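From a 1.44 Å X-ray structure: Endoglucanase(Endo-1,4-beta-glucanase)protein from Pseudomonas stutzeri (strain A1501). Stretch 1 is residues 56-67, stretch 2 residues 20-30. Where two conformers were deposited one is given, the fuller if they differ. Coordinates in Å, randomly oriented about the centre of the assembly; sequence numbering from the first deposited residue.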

# COMPACT_ATOMS: atom_id res chain seq x y z
N ARG A 56 -1.42 -2.30 -5.24
CA ARG A 56 -1.97 -1.86 -3.97
C ARG A 56 -3.17 -0.98 -4.27
O ARG A 56 -3.07 -0.03 -5.07
CB ARG A 56 -0.94 -1.10 -3.12
CG ARG A 56 -1.56 -0.55 -1.79
CD ARG A 56 -0.43 -0.05 -0.95
NE ARG A 56 -0.72 0.49 0.38
CZ ARG A 56 -0.84 1.78 0.68
NH1 ARG A 56 -0.75 2.71 -0.27
NH2 ARG A 56 -1.00 2.14 1.94
N PHE A 57 -4.31 -1.29 -3.68
CA PHE A 57 -5.54 -0.59 -4.04
C PHE A 57 -6.21 0.07 -2.84
O PHE A 57 -6.90 -0.61 -2.07
CB PHE A 57 -6.52 -1.53 -4.74
CG PHE A 57 -7.69 -0.80 -5.32
CD1 PHE A 57 -7.53 -0.07 -6.49
CD2 PHE A 57 -8.91 -0.79 -4.69
CE1 PHE A 57 -8.59 0.64 -7.06
CE2 PHE A 57 -9.98 -0.05 -5.24
CZ PHE A 57 -9.81 0.64 -6.43
N PRO A 58 -6.06 1.40 -2.67
CA PRO A 58 -6.74 2.10 -1.57
C PRO A 58 -8.27 2.20 -1.75
O PRO A 58 -8.79 2.43 -2.85
CB PRO A 58 -6.09 3.49 -1.55
CG PRO A 58 -4.78 3.34 -2.32
CD PRO A 58 -5.06 2.26 -3.35
N PHE A 59 -8.97 2.04 -0.63
CA PHE A 59 -10.39 2.30 -0.48
C PHE A 59 -10.53 2.90 0.92
O PHE A 59 -9.59 2.88 1.74
CB PHE A 59 -11.16 1.02 -0.73
CG PHE A 59 -11.04 0.04 0.38
CD1 PHE A 59 -9.93 -0.78 0.47
CD2 PHE A 59 -11.99 0.00 1.41
CE1 PHE A 59 -9.79 -1.67 1.53
CE2 PHE A 59 -11.86 -0.85 2.47
CZ PHE A 59 -10.78 -1.71 2.52
N ILE A 60 -11.72 3.45 1.21
CA ILE A 60 -11.96 3.96 2.55
C ILE A 60 -13.09 3.21 3.24
O ILE A 60 -14.07 2.78 2.62
CB ILE A 60 -12.12 5.50 2.64
CG1 ILE A 60 -13.33 5.98 1.82
CG2 ILE A 60 -10.78 6.19 2.18
CD1 ILE A 60 -13.59 7.47 1.98
N TRP A 61 -12.95 3.08 4.55
CA TRP A 61 -13.95 2.40 5.37
C TRP A 61 -15.33 3.07 5.23
O TRP A 61 -16.35 2.39 5.10
CB TRP A 61 -13.41 2.35 6.81
CG TRP A 61 -14.25 1.70 7.82
CD1 TRP A 61 -15.48 1.09 7.65
CD2 TRP A 61 -13.94 1.61 9.21
NE1 TRP A 61 -15.94 0.65 8.87
CE2 TRP A 61 -15.02 0.94 9.84
CE3 TRP A 61 -12.85 2.03 10.00
CZ2 TRP A 61 -15.03 0.68 11.20
CZ3 TRP A 61 -12.88 1.80 11.35
CH2 TRP A 61 -13.98 1.13 11.94
N GLU A 62 -15.35 4.41 5.16
CA GLU A 62 -16.60 5.16 5.12
C GLU A 62 -17.44 4.83 3.89
O GLU A 62 -18.66 5.03 3.91
CB GLU A 62 -16.29 6.65 5.16
CG GLU A 62 -15.74 7.13 6.51
CD GLU A 62 -14.21 7.05 6.64
OE1 GLU A 62 -13.56 6.45 5.76
OE2 GLU A 62 -13.65 7.58 7.63
N ARG A 63 -16.84 4.33 2.82
CA ARG A 63 -17.60 3.97 1.64
C ARG A 63 -18.04 2.51 1.64
O ARG A 63 -18.98 2.18 0.91
CB ARG A 63 -16.82 4.37 0.37
CG ARG A 63 -16.75 5.88 0.16
CD ARG A 63 -15.81 6.33 -0.95
NE ARG A 63 -15.86 7.80 -1.06
CZ ARG A 63 -14.84 8.61 -1.35
NH1 ARG A 63 -13.64 8.13 -1.60
NH2 ARG A 63 -15.03 9.93 -1.41
N VAL A 64 -17.34 1.63 2.39
CA VAL A 64 -17.79 0.24 2.54
C VAL A 64 -18.80 0.11 3.67
O VAL A 64 -19.62 -0.81 3.67
CB VAL A 64 -16.69 -0.83 2.71
CG1 VAL A 64 -15.82 -0.91 1.45
CG2 VAL A 64 -15.90 -0.58 3.99
N GLN A 65 -18.73 1.00 4.67
CA GLN A 65 -19.66 1.02 5.80
C GLN A 65 -19.97 2.49 6.12
O GLN A 65 -19.18 3.18 6.77
CB GLN A 65 -19.08 0.29 7.01
CG GLN A 65 -20.13 0.01 8.08
CD GLN A 65 -19.60 -0.82 9.23
OE1 GLN A 65 -18.43 -0.71 9.59
NE2 GLN A 65 -20.43 -1.69 9.79
N HIS A 66 -21.14 2.95 5.70
CA HIS A 66 -21.46 4.36 5.90
C HIS A 66 -21.57 4.74 7.37
O HIS A 66 -21.36 5.90 7.74
CB HIS A 66 -22.78 4.71 5.21
CG HIS A 66 -22.71 4.73 3.71
ND1 HIS A 66 -23.78 5.08 2.91
CD2 HIS A 66 -21.70 4.41 2.86
CE1 HIS A 66 -23.43 4.99 1.64
NE2 HIS A 66 -22.18 4.57 1.58
N SER A 67 -21.94 3.80 8.23
CA SER A 67 -22.02 4.03 9.66
C SER A 67 -21.76 2.72 10.38
O SER A 67 -21.90 1.64 9.80
CB SER A 67 -23.39 4.62 10.06
OG SER A 67 -24.45 3.70 9.87
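Stretch 2, residues 20-30: GAGFAPHITPG

Stretch 2 has no regular helix or strand. It lies as a looped segment along the end of the strand 56-59 and the residues that follow it. Both stretches run the same general way: Gly22 sits nearest Phe59, with their CA atoms 4.6 Å apart, and Pro29 sits nearest Arg63, CA to CA 5.4 Å. Two type I beta turns shape the loop. The first runs from Gly20 to Phe23 and is closed by Phe23 N to Gly20 O at 3.2 Å. The second runs from Ala24 to Ile27 and is closed by Ile27 N to Ala24 O at 3.0 Å. The peptide bonds before Gly20 and Pro29 are cis. Together the stretches bury 590 Å².

Arg63 contributes the largest area. Its CA-to-CB bond points sideways, but the extended side chain (chi1 m, chi2 and chi3 t) brings the guanidinium into the loop. There it meets backbone carbonyls, whose oxygens suit a positively charged donor group. Arg63 NH1 donates to Ala21 O at 3.0 Å and to Phe23 O at 2.7 Å. Arg63 NH2 also reaches Phe23 O, at 2.9 Å, so this oxygen takes bonds from both terminal nitrogens. Arg63 NH2 bonds to Ile27 O at 2.8 Å and, weakly, to Ala24 O at 3.0 Å. Arg63 NE donates to Pro29 O at 2.9 Å. One side chain thus ties together carbonyls from Ala21 to Pro29 in a segment without regular secondary structure.

Ala21 covers the next largest area. Its CA-to-CB bond points toward stretch 1, and Ala21 CB packs 3.8 Å from Phe57 CE2, 3.4 Å from Pro58 O and 4.3 Å from Phe59 CB. No direct backbone hydrogen bond joins the stretches here; two waters bridge them instead. Water 1 accepts from Ala21 N at 3.1 Å and donates to Pro58 O at 2.7 Å. Water 2 donates to Ala21 O at 2.8 Å and accepts from Ile60 N at 3.1 Å. Beside Ala21, Gly22 CA lies 4.0 Å from Ile60 CG2.

Pro29 packs over one face of the His66 ring. Pro29 CB is 3.3 Å from His66 NE2. Pro29 CG lies 4.0 Å from the His66 ring centroid, 28° off the ring normal, a CH-pi contact. Between these sites the packing is looser and mostly apolar. Ile60 CD1 lies 4.3 Å from Pro25 CB and 4.1 Å from Thr28 CG2, while Glu62 CB approaches Thr28 CG2 at 3.8 Å.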

# COMPACT_ATOMS: atom_id res chain seq x y z
N GLY A 20 -9.05 4.97 -7.88
CA GLY A 20 -9.07 6.22 -7.10
C GLY A 20 -10.22 6.16 -6.12
O GLY A 20 -10.91 7.12 -5.91
N ALA A 21 -10.43 4.99 -5.48
CA ALA A 21 -11.56 4.73 -4.59
C ALA A 21 -11.44 5.42 -3.24
O ALA A 21 -12.43 5.48 -2.50
CB ALA A 21 -11.71 3.21 -4.39
N GLY A 22 -10.26 5.94 -2.91
CA GLY A 22 -10.05 6.73 -1.73
C GLY A 22 -9.96 8.21 -1.97
O GLY A 22 -9.63 8.95 -1.03
N PHE A 23 -10.24 8.66 -3.18
CA PHE A 23 -10.18 10.08 -3.51
C PHE A 23 -11.23 10.87 -2.74
O PHE A 23 -12.32 10.37 -2.42
CB PHE A 23 -10.50 10.22 -5.01
CG PHE A 23 -9.32 10.05 -5.95
CD1 PHE A 23 -8.23 9.24 -5.61
CD2 PHE A 23 -9.30 10.73 -7.17
CE1 PHE A 23 -7.15 9.11 -6.49
CE2 PHE A 23 -8.22 10.64 -8.02
CZ PHE A 23 -7.14 9.82 -7.70
N ALA A 24 -10.91 12.15 -2.50
CA ALA A 24 -11.82 13.11 -1.87
C ALA A 24 -12.43 12.52 -0.60
O ALA A 24 -13.65 12.47 -0.45
CB ALA A 24 -12.89 13.55 -2.85
N PRO A 25 -11.60 12.06 0.34
CA PRO A 25 -12.14 11.34 1.50
C PRO A 25 -13.02 12.16 2.40
O PRO A 25 -13.74 11.56 3.21
CB PRO A 25 -10.90 10.86 2.25
CG PRO A 25 -9.79 11.74 1.78
CD PRO A 25 -10.13 12.18 0.38
N HIS A 26 -12.96 13.51 2.35
CA HIS A 26 -13.86 14.32 3.16
C HIS A 26 -15.30 14.30 2.64
O HIS A 26 -16.24 14.62 3.38
CB HIS A 26 -13.28 15.73 3.27
CG HIS A 26 -11.95 15.78 3.98
ND1 HIS A 26 -11.20 16.93 4.10
CD2 HIS A 26 -11.22 14.80 4.58
CE1 HIS A 26 -10.08 16.67 4.74
NE2 HIS A 26 -10.06 15.38 5.05
N ILE A 27 -15.48 13.91 1.38
CA ILE A 27 -16.80 13.76 0.79
C ILE A 27 -17.20 12.29 0.98
O ILE A 27 -16.75 11.40 0.24
CB ILE A 27 -16.83 14.21 -0.68
CG1 ILE A 27 -16.25 15.63 -0.79
CG2 ILE A 27 -18.28 14.16 -1.25
CD1 ILE A 27 -16.15 16.16 -2.19
N THR A 28 -18.04 12.04 1.99
CA THR A 28 -18.59 10.70 2.19
C THR A 28 -20.11 10.74 2.23
O THR A 28 -20.69 11.65 2.83
CB THR A 28 -18.07 10.07 3.48
OG1 THR A 28 -18.46 10.86 4.61
CG2 THR A 28 -16.55 9.97 3.39
N PRO A 29 -20.76 9.76 1.62
CA PRO A 29 -20.10 8.67 0.89
C PRO A 29 -19.55 9.15 -0.46
O PRO A 29 -18.65 8.51 -1.06
CB PRO A 29 -21.20 7.62 0.72
CG PRO A 29 -22.48 8.38 0.92
CD PRO A 29 -22.20 9.54 1.82
N GLY A 30 -20.06 10.29 -0.91
CA GLY A 30 -19.73 10.73 -2.25
C GLY A 30 -20.32 9.79 -3.30
O GLY A 30 -21.00 8.81 -3.00
O HOH W 1 -7.85 3.40 -5.13
O HOH W 2 -13.70 3.45 -1.13